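Local atomic coordinates of choline binding protein A (Lactobacillus salivarius str. Ren, PDB entry 5GT1), a protein that is inferred to attach to bacterial cell surfaces through choline-binding repeats and carries the zinc-binding M23-family peptidase domain described here. Residues Gln105-Asn110 with Ser134-Gly139; Leu89-Val94 with Ser109-Ile114; Val72-Ser77 with Asp126-Arg131; Pro30-Gly35 with Ile65-Ser70. All coordinates share one frame; numbering follows the deposited sequence.

Contact 1: residues Gln105-Asn110 with Ser134-Gly139; sequences QEAFSN and SHLHLG. With ZN (zinc ion), chain B.
Over one face of the His137 imidazole lies the side-chain amide of Gln105, its NE2 about 3.4 Å above the ring plane and displaced toward the rim, with the two planes only 23° apart. The ring of His135 is met at its edges instead: Ser134 OG on the ND1 side and a zinc-bound water on the NE2 side, both in plane, with Glu106 OE1 also near that plane. This is the His-x-His element of an M23 zinc peptidase fold, and it illustrates how a neighbouring strand can position a metal ligand. His137 ND1 binds zinc at 2.1 Å, while His57 and Asp61 supply the other protein ligands and three waters complete the site. Gln105 can lie alongside the ring because its CG sits between the backbone N and carbonyl carbon (chi1 70°), from where the extended chain runs the same way as His137. Gln105 NE2 then donates a nearly straight bond of 2.9 Å to Glu106 OE2, which is met on its anti side. Glu106 OE2 also accepts a hydrogen bond, 2.6 Å, from the zinc-bound water, and that water lies 2.9 Å from His135 NE2. Glu106 thus joins the second shell to the metal's water layer; its other oxygen, OE1, takes a weak, bent bond from His135 NE2, the carboxylate standing 81° to that ring. Underneath, Gln105 and His137 form an antiparallel hydrogen-bonded pair. Where the chain then turns a corner, Ala107 CB rests 3.9 Å from Leu136 CD1.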
loop_
_atom_site.group_PDB
_atom_site.type_symbol
_atom_site.label_atom_id
_atom_site.label_comp_id
_atom_site.label_asym_id
_atom_site.label_seq_id
_atom_site.Cartn_x
_atom_site.Cartn_y
_atom_site.Cartn_z
ATOM N N GLN A 105 3.410 -2.263 3.086
ATOM C CA GLN A 105 3.803 -3.382 3.943
ATOM C C GLN A 105 4.299 -4.566 3.108
ATOM O O GLN A 105 4.137 -4.578 1.876
ATOM C CB GLN A 105 2.618 -3.798 4.823
ATOM C CG GLN A 105 1.499 -4.470 4.037
ATOM C CD GLN A 105 0.260 -4.720 4.862
ATOM O OE1 GLN A 105 -0.291 -3.797 5.459
ATOM N NE2 GLN A 105 -0.202 -5.981 4.883
ATOM N N GLU A 106 4.915 -5.533 3.796
ATOM C CA GLU A 106 5.374 -6.813 3.236
ATOM C C GLU A 106 6.495 -6.786 2.194
ATOM O O GLU A 106 7.082 -7.830 1.879
ATOM C CB GLU A 106 4.182 -7.642 2.763
ATOM C CG GLU A 106 3.262 -8.004 3.926
ATOM C CD GLU A 106 2.054 -8.746 3.450
ATOM O OE1 GLU A 106 2.191 -9.965 3.146
ATOM O OE2 GLU A 106 0.982 -8.112 3.361
ATOM N N ALA A 107 6.814 -5.601 1.685
ATOM C CA ALA A 107 7.840 -5.451 0.649
ATOM C C ALA A 107 9.270 -5.533 1.192
ATOM O O ALA A 107 10.208 -5.740 0.428
ATOM C CB ALA A 107 7.664 -4.114 -0.062
ATOM N N PHE A 108 9.431 -5.315 2.493
ATOM C CA PHE A 108 10.755 -5.053 3.067
ATOM C C PHE A 108 11.134 -6.162 4.065
ATOM O O PHE A 108 10.507 -6.297 5.121
ATOM C CB PHE A 108 10.771 -3.667 3.725
ATOM C CG PHE A 108 10.009 -2.611 2.945
ATOM C CD1 PHE A 108 10.501 -2.128 1.732
ATOM C CD2 PHE A 108 8.786 -2.112 3.416
ATOM C CE1 PHE A 108 9.794 -1.174 1.004
ATOM C CE2 PHE A 108 8.082 -1.140 2.699
ATOM C CZ PHE A 108 8.586 -0.676 1.492
ATOM N N SER A 109 12.134 -6.977 3.700
ATOM C CA SER A 109 12.523 -8.128 4.533
ATOM C C SER A 109 13.149 -7.676 5.856
ATOM O O SER A 109 13.193 -8.438 6.806
ATOM C CB SER A 109 13.469 -9.074 3.788
ATOM O OG SER A 109 14.752 -8.480 3.625
ATOM N N ASN A 110 13.618 -6.434 5.903
ATOM C CA ASN A 110 14.112 -5.826 7.131
ATOM C C ASN A 110 14.033 -4.316 7.048
ATOM O O ASN A 110 13.940 -3.756 5.944
ATOM C CB ASN A 110 15.544 -6.263 7.426
ATOM C CG ASN A 110 16.523 -5.684 6.457
ATOM O OD1 ASN A 110 17.231 -4.732 6.783
ATOM N ND2 ASN A 110 16.557 -6.234 5.238
ATOM N N SER A 134 8.575 -11.060 -2.292
ATOM C CA SER A 134 7.778 -11.349 -3.476
ATOM C C SER A 134 6.725 -10.282 -3.798
ATOM O O SER A 134 6.199 -10.274 -4.906
ATOM C CB SER A 134 7.098 -12.707 -3.333
ATOM O OG SER A 134 6.167 -12.652 -2.272
ATOM N N HIS A 135 6.378 -9.420 -2.837
ATOM C CA HIS A 135 5.350 -8.382 -3.105
ATOM C C HIS A 135 5.305 -7.251 -2.136
ATOM O O HIS A 135 5.762 -7.357 -0.981
ATOM C CB HIS A 135 3.945 -8.992 -3.194
ATOM C CG HIS A 135 3.421 -9.481 -1.870
ATOM N ND1 HIS A 135 3.966 -10.531 -1.220
ATOM C CD2 HIS A 135 2.374 -9.019 -1.073
ATOM C CE1 HIS A 135 3.301 -10.738 -0.063
ATOM N NE2 HIS A 135 2.326 -9.812 0.026
ATOM N N LEU A 136 4.769 -6.141 -2.636
ATOM C CA LEU A 136 4.336 -5.030 -1.829
ATOM C C LEU A 136 2.832 -5.173 -1.676
ATOM O O LEU A 136 2.134 -5.451 -2.650
ATOM C CB LEU A 136 4.641 -3.710 -2.556
ATOM C CG LEU A 136 3.900 -2.454 -2.059
ATOM C CD1 LEU A 136 4.479 -1.987 -0.729
ATOM C CD2 LEU A 136 3.972 -1.336 -3.097
ATOM N N HIS A 137 2.339 -4.989 -0.455
ATOM C CA HIS A 137 0.914 -4.782 -0.214
ATOM C C HIS A 137 0.703 -3.331 0.161
ATOM O O HIS A 137 1.326 -2.810 1.111
ATOM C CB HIS A 137 0.428 -5.743 0.883
ATOM C CG HIS A 137 -0.968 -5.469 1.404
ATOM N ND1 HIS A 137 -1.984 -6.354 1.260
ATOM C CD2 HIS A 137 -1.484 -4.390 2.135
ATOM C CE1 HIS A 137 -3.096 -5.857 1.851
ATOM N NE2 HIS A 137 -2.791 -4.661 2.393
ATOM N N LEU A 138 -0.171 -2.664 -0.592
ATOM C CA LEU A 138 -0.534 -1.272 -0.334
ATOM C C LEU A 138 -1.957 -1.213 0.214
ATOM O O LEU A 138 -2.863 -1.785 -0.377
ATOM C CB LEU A 138 -0.437 -0.443 -1.619
ATOM C CG LEU A 138 -0.902 1.019 -1.539
ATOM C CD1 LEU A 138 -0.024 1.874 -0.617
ATOM C CD2 LEU A 138 -0.943 1.616 -2.945
ATOM N N GLY A 139 -2.128 -0.554 1.354
ATOM C CA GLY A 139 -3.458 -0.357 1.940
ATOM C C GLY A 139 -3.737 1.126 2.063
ATOM O O GLY A 139 -2.832 1.918 2.353
HETATM ZN ZN ZN B . -2.079 -8.250 0.447
HETATM O O HOH W 1 -0.233 -9.040 1.197
HETATM O O HOH W 2 -2.715 -9.088 2.478
HETATM O O HOH W 3 -1.855 -10.753 0.289
#

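Contact 2: residues Leu89-Val94 with Ser109-Ile114; sequences LENYVV and SNKGNI
Asn91 ND2 is the polar atom on which this contact turns: its hydrogen bond goes to Phe108 O, just ahead of the segment 109-114, and it is pressed against the backbone there, 3.3 Å from Asn110 CA. The Asn91 side chain points toward the opposing loop, and a chi1 of -60° puts CG beside the backbone N, with the amide between Asn110 and Lys111. Asn91 OD1 meets aliphatic carbon, coming within 3.3 Å of Lys111 CG and 3.4 Å of Lys111 CE; the two side chains cross at about a right angle. No direct hydrogen bond joins the two segments. A water does span them, donating to Glu90 OE1 at 3.0 Å and, weakly, to Ser109 O. The example is instructive because the loop holds its own shape: Asn113 N bonds to Asn110 O at 2.9 Å in a short 3-10 turn, and Gly112 N makes a weak bond to Asn110 OD1, as in an Asx turn. That turn delivers Ile114, which slides past Val93 in the opposite direction, their CG2 methyls 3.6 Å apart. Ile114 also packs on Phe108 and Ile83, and Val93 on Val80, so the loop closes over one side of the sheet formed by strands 78-86, 92-96 and 101-108. Tyr92, directed away from the loop, and Leu89 pack against helix 146-151 through Met147 and Ile150.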
loop_
_atom_site.group_PDB
_atom_site.type_symbol
_atom_site.label_atom_id
_atom_site.label_comp_id
_atom_site.label_asym_id
_atom_site.label_seq_id
_atom_site.Cartn_x
_atom_site.Cartn_y
_atom_site.Cartn_z
ATOM N N LEU A 89 2.013 -8.079 8.371
ATOM C CA LEU A 89 2.416 -6.872 7.643
ATOM C C LEU A 89 3.928 -6.891 7.445
ATOM O O LEU A 89 4.473 -6.192 6.564
ATOM C CB LEU A 89 2.039 -5.622 8.434
ATOM C CG LEU A 89 0.557 -5.245 8.576
ATOM C CD1 LEU A 89 -0.143 -6.109 9.607
ATOM C CD2 LEU A 89 0.449 -3.772 8.962
ATOM N N GLU A 90 4.603 -7.698 8.268
ATOM C CA GLU A 90 6.069 -7.653 8.396
ATOM C C GLU A 90 6.511 -6.200 8.660
ATOM O O GLU A 90 5.856 -5.499 9.435
ATOM C CB GLU A 90 6.743 -8.293 7.169
ATOM C CG GLU A 90 6.293 -9.729 6.894
ATOM C CD GLU A 90 6.398 -10.645 8.114
ATOM O OE1 GLU A 90 7.505 -10.756 8.669
ATOM O OE2 GLU A 90 5.379 -11.260 8.521
ATOM N N ASN A 91 7.591 -5.733 8.031
ATOM C CA ASN A 91 8.007 -4.332 8.195
ATOM C C ASN A 91 7.116 -3.410 7.346
ATOM O O ASN A 91 6.935 -3.653 6.140
ATOM C CB ASN A 91 9.486 -4.151 7.823
ATOM C CG ASN A 91 10.406 -5.001 8.685
ATOM O OD1 ASN A 91 10.602 -4.708 9.856
ATOM N ND2 ASN A 91 10.944 -6.070 8.113
ATOM N N TYR A 92 6.552 -2.378 7.968
ATOM C CA TYR A 92 5.638 -1.486 7.246
ATOM C C TYR A 92 5.926 -0.004 7.472
ATOM O O TYR A 92 6.500 0.382 8.491
ATOM C CB TYR A 92 4.179 -1.816 7.583
ATOM C CG TYR A 92 3.849 -1.562 9.038
ATOM C CD1 TYR A 92 3.334 -0.330 9.447
ATOM C CD2 TYR A 92 4.074 -2.538 9.998
ATOM C CE1 TYR A 92 3.043 -0.075 10.780
ATOM C CE2 TYR A 92 3.780 -2.302 11.342
ATOM C CZ TYR A 92 3.274 -1.066 11.726
ATOM O OH TYR A 92 2.986 -0.809 13.047
ATOM N N VAL A 93 5.501 0.824 6.521
ATOM C CA VAL A 93 5.619 2.270 6.623
ATOM C C VAL A 93 4.228 2.854 6.474
ATOM O O VAL A 93 3.488 2.453 5.572
ATOM C CB VAL A 93 6.495 2.826 5.487
ATOM C CG1 VAL A 93 6.645 4.337 5.600
ATOM C CG2 VAL A 93 7.845 2.140 5.494
ATOM N N VAL A 94 3.875 3.778 7.369
ATOM C CA VAL A 94 2.599 4.491 7.322
ATOM C C VAL A 94 2.851 5.959 6.949
ATOM O O VAL A 94 3.685 6.645 7.566
ATOM C CB VAL A 94 1.840 4.395 8.674
ATOM C CG1 VAL A 94 0.466 5.071 8.590
ATOM C CG2 VAL A 94 1.707 2.929 9.091
ATOM N N SER A 109 12.134 -6.977 3.700
ATOM C CA SER A 109 12.523 -8.128 4.533
ATOM C C SER A 109 13.149 -7.676 5.856
ATOM O O SER A 109 13.193 -8.438 6.806
ATOM C CB SER A 109 13.469 -9.074 3.788
ATOM O OG SER A 109 14.752 -8.480 3.625
ATOM N N ASN A 110 13.618 -6.434 5.903
ATOM C CA ASN A 110 14.112 -5.826 7.131
ATOM C C ASN A 110 14.033 -4.316 7.048
ATOM O O ASN A 110 13.940 -3.756 5.944
ATOM C CB ASN A 110 15.544 -6.263 7.426
ATOM C CG ASN A 110 16.523 -5.684 6.457
ATOM O OD1 ASN A 110 17.231 -4.732 6.783
ATOM N ND2 ASN A 110 16.557 -6.234 5.238
ATOM N N LYS A 111 14.078 -3.665 8.210
ATOM C CA LYS A 111 13.905 -2.222 8.309
ATOM C C LYS A 111 14.963 -1.446 7.544
ATOM O O LYS A 111 14.727 -0.309 7.148
ATOM C CB LYS A 111 13.847 -1.764 9.780
ATOM C CG LYS A 111 12.491 -2.015 10.427
ATOM C CD LYS A 111 12.497 -1.911 11.954
ATOM C CE LYS A 111 11.371 -2.770 12.529
ATOM N NZ LYS A 111 10.766 -2.259 13.792
ATOM N N GLY A 112 16.128 -2.057 7.352
ATOM C CA GLY A 112 17.199 -1.449 6.569
ATOM C C GLY A 112 16.806 -1.236 5.116
ATOM O O GLY A 112 17.398 -0.406 4.447
ATOM N N ASN A 113 15.797 -1.966 4.635
ATOM C CA ASN A 113 15.273 -1.753 3.274
ATOM C C ASN A 113 14.348 -0.547 3.151
ATOM O O ASN A 113 13.938 -0.184 2.044
ATOM C CB ASN A 113 14.597 -3.015 2.720
ATOM C CG ASN A 113 15.576 -3.936 2.031
ATOM O OD1 ASN A 113 15.435 -4.253 0.846
ATOM N ND2 ASN A 113 16.591 -4.346 2.753
ATOM N N ILE A 114 14.038 0.089 4.276
ATOM C CA ILE A 114 13.185 1.276 4.259
ATOM C C ILE A 114 14.068 2.524 4.194
ATOM O O ILE A 114 15.046 2.635 4.938
ATOM C CB ILE A 114 12.206 1.288 5.456
ATOM C CG1 ILE A 114 11.273 0.058 5.361
ATOM C CG2 ILE A 114 11.437 2.606 5.495
ATOM C CD1 ILE A 114 10.495 -0.305 6.615
HETATM O O HOH W 4 10.140 -9.786 7.635
#

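Contact 3: residues Val72-Ser77 with Asp126-Arg131; sequences VHAVHS and DVIGYR
Val72 has the largest share of the buried surface, held through both its backbone N and its O by strand 127-130 and through its methyls as well. Val72 N donates to Gly129 O and Val72 O accepts from Ile128 N, each bond 2.7 Å long. Ile128 and Gly129 therefore both face the one residue Val72, an arrangement consistent with a classic beta bulge in an otherwise simple antiparallel two-stranded ribbon. The side chain of Val72 follows the same course: CG1 approaches Ile128 CB, while CG2 lies 4.0 Å from Arg131 CB. Ala74 is the second point of attachment. Ala74 N bonds to Asp126 O at 2.8 Å, and Ala74 CB touches Ile128 CD1 at 3.9 Å. Ile128 supplies this partner because CG1 is anti to its carbonyl carbon (chi1 -61°), which brings CG1 near Val72 O and CD1 to the Ala74 methyl. Between these anchors, His73 and Val127 form a non-hydrogen-bonded pair; Val127 CG2 stands over one face of the imidazole, 4.1 Å from His73 NE2, while His73 ND1 donates elsewhere, to Pro28 O. The principle is that a very short ribbon can be held both by its own bonds and by the packing round it. Val72 rests on Phe108 and Ala74 on Tyr104, both of strand 101-108, and Ala74 and Ile128 reach Ile122 of strand 121-122. On the other edge of strand 127-130, Ile128 and Tyr130 make backbone bonds to Ser115 and Asn113.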
loop_
_atom_site.group_PDB
_atom_site.type_symbol
_atom_site.label_atom_id
_atom_site.label_comp_id
_atom_site.label_asym_id
_atom_site.label_seq_id
_atom_site.Cartn_x
_atom_site.Cartn_y
_atom_site.Cartn_z
ATOM N N VAL A 72 10.333 1.244 -4.228
ATOM C CA VAL A 72 8.897 1.430 -4.016
ATOM C C VAL A 72 8.632 2.934 -3.957
ATOM O O VAL A 72 9.121 3.610 -3.055
ATOM C CB VAL A 72 8.433 0.777 -2.695
ATOM C CG1 VAL A 72 6.954 1.098 -2.435
ATOM C CG2 VAL A 72 8.667 -0.738 -2.741
ATOM N N HIS A 73 7.862 3.443 -4.921
ATOM C CA HIS A 73 7.592 4.888 -5.043
ATOM C C HIS A 73 6.301 5.252 -4.366
ATOM O O HIS A 73 5.296 4.554 -4.532
ATOM C CB HIS A 73 7.514 5.287 -6.523
ATOM C CG HIS A 73 8.843 5.211 -7.247
ATOM N ND1 HIS A 73 9.336 4.051 -7.745
ATOM C CD2 HIS A 73 9.784 6.191 -7.530
ATOM C CE1 HIS A 73 10.537 4.281 -8.330
ATOM N NE2 HIS A 73 10.816 5.589 -8.195
ATOM N N ALA A 74 6.303 6.348 -3.608
ATOM C CA ALA A 74 5.118 6.782 -2.883
ATOM C C ALA A 74 4.012 7.078 -3.888
ATOM O O ALA A 74 4.258 7.705 -4.936
ATOM C CB ALA A 74 5.427 8.014 -2.051
ATOM N N VAL A 75 2.804 6.624 -3.574
ATOM C CA VAL A 75 1.662 6.763 -4.493
ATOM C C VAL A 75 0.991 8.132 -4.343
ATOM O O VAL A 75 0.155 8.510 -5.171
ATOM C CB VAL A 75 0.616 5.627 -4.332
ATOM C CG1 VAL A 75 1.271 4.260 -4.533
ATOM C CG2 VAL A 75 -0.104 5.692 -2.982
ATOM N N HIS A 76 1.377 8.859 -3.293
ATOM C CA HIS A 76 0.746 10.123 -2.925
ATOM C C HIS A 76 1.594 10.799 -1.887
ATOM O O HIS A 76 2.301 10.130 -1.131
ATOM C CB HIS A 76 -0.649 9.847 -2.348
ATOM C CG HIS A 76 -1.507 11.088 -2.184
ATOM N ND1 HIS A 76 -1.478 11.842 -1.068
ATOM C CD2 HIS A 76 -2.433 11.681 -3.041
ATOM C CE1 HIS A 76 -2.341 12.887 -1.202
ATOM N NE2 HIS A 76 -2.931 12.786 -2.410
ATOM N N SER A 77 1.523 12.127 -1.823
ATOM C CA SER A 77 2.273 12.903 -0.821
ATOM C C SER A 77 1.770 12.697 0.601
ATOM O O SER A 77 0.649 12.260 0.825
ATOM C CB SER A 77 2.244 14.393 -1.179
ATOM O OG SER A 77 2.772 14.578 -2.497
ATOM N N ASP A 126 8.499 9.807 -4.411
ATOM C CA ASP A 126 9.636 9.610 -3.481
ATOM C C ASP A 126 9.784 8.122 -3.096
ATOM O O ASP A 126 8.791 7.416 -2.901
ATOM C CB ASP A 126 9.490 10.440 -2.195
ATOM C CG ASP A 126 9.721 11.936 -2.406
ATOM O OD1 ASP A 126 10.093 12.367 -3.522
ATOM O OD2 ASP A 126 9.527 12.698 -1.433
ATOM N N VAL A 127 11.025 7.650 -2.969
ATOM C CA VAL A 127 11.237 6.234 -2.671
ATOM C C VAL A 127 10.958 5.943 -1.195
ATOM O O VAL A 127 11.583 6.537 -0.298
ATOM C CB VAL A 127 12.653 5.772 -3.085
ATOM C CG1 VAL A 127 12.889 4.313 -2.684
ATOM C CG2 VAL A 127 12.826 5.932 -4.598
ATOM N N ILE A 128 10.013 5.045 -0.943
ATOM C CA ILE A 128 9.705 4.591 0.424
ATOM C C ILE A 128 10.793 3.634 0.925
ATOM O O ILE A 128 11.212 3.675 2.102
ATOM C CB ILE A 128 8.335 3.865 0.469
ATOM C CG1 ILE A 128 7.202 4.816 0.023
ATOM C CG2 ILE A 128 8.061 3.263 1.858
ATOM C CD1 ILE A 128 7.040 6.048 0.885
ATOM N N GLY A 129 11.235 2.774 0.020
ATOM C CA GLY A 129 12.235 1.774 0.320
ATOM C C GLY A 129 12.353 0.839 -0.853
ATOM O O GLY A 129 11.822 1.133 -1.940
ATOM N N TYR A 130 13.029 -0.293 -0.635
ATOM C CA TYR A 130 13.349 -1.241 -1.709
ATOM C C TYR A 130 12.702 -2.588 -1.425
ATOM O O TYR A 130 12.904 -3.164 -0.364
ATOM C CB TYR A 130 14.880 -1.358 -1.880
ATOM C CG TYR A 130 15.435 -0.052 -2.373
ATOM C CD1 TYR A 130 15.597 0.170 -3.730
ATOM C CD2 TYR A 130 15.697 1.007 -1.478
ATOM C CE1 TYR A 130 16.050 1.394 -4.210
ATOM C CE2 TYR A 130 16.152 2.237 -1.950
ATOM C CZ TYR A 130 16.325 2.413 -3.311
ATOM O OH TYR A 130 16.769 3.617 -3.786
ATOM N N ARG A 131 11.906 -3.071 -2.371
ATOM C CA ARG A 131 11.229 -4.356 -2.211
ATOM C C ARG A 131 12.235 -5.475 -2.467
ATOM O O ARG A 131 12.841 -5.546 -3.532
ATOM C CB ARG A 131 10.043 -4.495 -3.184
ATOM C CG ARG A 131 9.310 -5.830 -3.089
ATOM C CD ARG A 131 8.243 -5.975 -4.183
ATOM N NE ARG A 131 8.780 -5.741 -5.533
ATOM C CZ ARG A 131 8.046 -5.560 -6.633
ATOM N NH1 ARG A 131 6.714 -5.600 -6.593
ATOM N NH2 ARG A 131 8.651 -5.339 -7.794
#

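Contact 4: residues Pro30-Gly35 with Ile65-Ser70; sequences PSVGEG and IDHPGS. With ACT (acetate ion), chain C.
His67 has its ring carbon CG anti to the carbonyl carbon (chi1 -68°) and its ring turned by a chi2 of 74°, which together aim NE2 at Glu34 O; Val32, with CG1 anti to its backbone N, spreads its two methyls toward His67 and Pro68. The result is a loop-to-loop contact at the surface of the M23-type domain, a case of one histidine tying two irregular segments. The bond from His67 NE2 to Glu34 O is short, 2.6 Å, and nearly straight, lying in the ring plane although the donor sits 45° above the carbonyl plane. On the far side, His67 ND1 donates to Asp66 OD1, also at 2.6 Å, and together the two in-plane bonds would fix the ring's rotation. With both nitrogens donating, the imidazole is probably positively charged, a state the carboxylate would support. Phe37 stacks on the imidazole and Phe62 meets that ring edge-to-face, while Asp66 is itself held by Gly63 and Gln41. Val32 CG1 approaches His67 CD2 at 3.7 Å, and Val32 CG2 packs 3.6 Å from Pro68 CD. Beyond the valine, a water joins Ser31 OG at 3.0 Å to Pro68 O at 2.9 Å.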
loop_
_atom_site.group_PDB
_atom_site.type_symbol
_atom_site.label_atom_id
_atom_site.label_comp_id
_atom_site.label_asym_id
_atom_site.label_seq_id
_atom_site.Cartn_x
_atom_site.Cartn_y
_atom_site.Cartn_z
ATOM N N PRO A 30 6.512 2.703 -11.298
ATOM C CA PRO A 30 5.917 3.509 -12.377
ATOM C C PRO A 30 6.227 3.058 -13.815
ATOM O O PRO A 30 5.534 3.487 -14.752
ATOM C CB PRO A 30 6.447 4.924 -12.077
ATOM C CG PRO A 30 6.648 4.908 -10.595
ATOM C CD PRO A 30 7.316 3.557 -10.408
ATOM N N SER A 31 7.218 2.187 -13.981
ATOM C CA SER A 31 7.530 1.597 -15.291
ATOM C C SER A 31 6.492 0.572 -15.771
ATOM O O SER A 31 6.423 0.235 -16.961
ATOM C CB SER A 31 8.863 0.860 -15.212
ATOM O OG SER A 31 8.630 -0.525 -14.938
ATOM N N VAL A 32 5.745 0.023 -14.817
ATOM C CA VAL A 32 4.686 -0.913 -15.090
ATOM C C VAL A 32 3.357 -0.140 -15.091
ATOM O O VAL A 32 2.448 -0.425 -15.881
ATOM C CB VAL A 32 4.609 -1.983 -13.982
ATOM C CG1 VAL A 32 3.698 -3.123 -14.417
ATOM C CG2 VAL A 32 6.016 -2.465 -13.574
ATOM N N GLY A 33 3.244 0.819 -14.173
ATOM C CA GLY A 33 2.009 1.577 -14.008
ATOM C C GLY A 33 0.971 0.650 -13.416
ATOM O O GLY A 33 1.289 -0.160 -12.528
ATOM N N GLU A 34 -0.262 0.737 -13.910
ATOM C CA GLU A 34 -1.329 -0.090 -13.360
ATOM C C GLU A 34 -1.021 -1.582 -13.502
ATOM O O GLU A 34 -1.198 -2.356 -12.554
ATOM C CB GLU A 34 -2.682 0.217 -14.009
ATOM C CG GLU A 34 -3.827 -0.560 -13.374
ATOM C CD GLU A 34 -5.192 -0.266 -14.006
ATOM O OE1 GLU A 34 -6.131 -1.055 -13.766
ATOM O OE2 GLU A 34 -5.323 0.739 -14.746
ATOM N N GLY A 35 -0.606 -1.983 -14.700
ATOM C CA GLY A 35 -0.355 -3.393 -14.985
ATOM C C GLY A 35 -1.577 -4.253 -14.751
ATOM O O GLY A 35 -2.704 -3.804 -14.926
ATOM N N ILE A 65 6.871 -10.225 -9.830
ATOM C CA ILE A 65 6.705 -10.737 -11.204
ATOM C C ILE A 65 5.791 -9.843 -12.046
ATOM O O ILE A 65 6.177 -9.396 -13.138
ATOM C CB ILE A 65 6.177 -12.186 -11.219
ATOM C CG1 ILE A 65 7.180 -13.119 -10.525
ATOM C CG2 ILE A 65 5.971 -12.666 -12.653
ATOM C CD1 ILE A 65 6.566 -14.418 -10.043
ATOM N N ASP A 66 4.586 -9.594 -11.547
ATOM C CA ASP A 66 3.592 -8.780 -12.266
ATOM C C ASP A 66 3.916 -7.276 -12.297
ATOM O O ASP A 66 3.571 -6.574 -13.267
ATOM C CB ASP A 66 2.207 -8.998 -11.664
ATOM C CG ASP A 66 2.222 -8.958 -10.152
ATOM O OD1 ASP A 66 1.826 -7.932 -9.565
ATOM O OD2 ASP A 66 2.646 -9.958 -9.543
ATOM N N HIS A 67 4.573 -6.779 -11.240
ATOM C CA HIS A 67 4.954 -5.357 -11.156
ATOM C C HIS A 67 6.399 -5.236 -10.774
ATOM O O HIS A 67 6.714 -4.876 -9.625
ATOM C CB HIS A 67 4.060 -4.605 -10.161
ATOM C CG HIS A 67 2.633 -4.484 -10.618
ATOM N ND1 HIS A 67 1.775 -5.528 -10.595
ATOM C CD2 HIS A 67 1.945 -3.417 -11.170
ATOM C CE1 HIS A 67 0.583 -5.137 -11.094
ATOM N NE2 HIS A 67 0.688 -3.846 -11.443
ATOM N N PRO A 68 7.306 -5.541 -11.730
ATOM C CA PRO A 68 8.731 -5.586 -11.413
ATOM C C PRO A 68 9.301 -4.220 -11.062
ATOM O O PRO A 68 8.785 -3.178 -11.484
ATOM C CB PRO A 68 9.382 -6.158 -12.699
ATOM C CG PRO A 68 8.387 -5.905 -13.787
ATOM C CD PRO A 68 7.033 -5.935 -13.133
ATOM N N GLY A 69 10.336 -4.241 -10.232
ATOM C CA GLY A 69 11.036 -3.029 -9.862
ATOM C C GLY A 69 11.630 -3.198 -8.482
ATOM O O GLY A 69 11.265 -4.108 -7.754
ATOM N N SER A 70 12.563 -2.331 -8.136
ATOM C CA SER A 70 13.204 -2.406 -6.841
ATOM C C SER A 70 12.682 -1.316 -5.915
ATOM O O SER A 70 12.117 -1.617 -4.858
ATOM C CB SER A 70 14.731 -2.332 -7.004
ATOM O OG SER A 70 15.356 -2.512 -5.741
HETATM C C ACT C . 11.913 1.198 -9.554
HETATM O O ACT C . 12.093 2.406 -9.841
HETATM O OXT ACT C . 12.873 0.398 -9.536
HETATM C CH3 ACT C . 10.578 0.688 -9.135
HETATM O O HOH W 5 9.191 -0.388 -12.016
#

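Overall arrangement
Along the chain, contact 4 closes first; contact 3 then spans a long excursion, within which contact 2 lies entirely, while contact 1 interleaves with contact 3. Contacts 1 and 2, with centres about 7 Å apart, share Ser109 and Asn110 and meet the same antiparallel sheet through neighbouring strands 101-108 and 92-96. Contact 3, centred about 11 Å from contact 1, is a separate two-stranded ribbon joined to both, with Phe108 packing on it and Val93 and Ile114 of contact 2 touching Ile128. Arg131 extends this chain of contacts to contact 4 by bonding to His67 O. The zinc site thus sits on a sheet to which the outlying loops are connected stepwise.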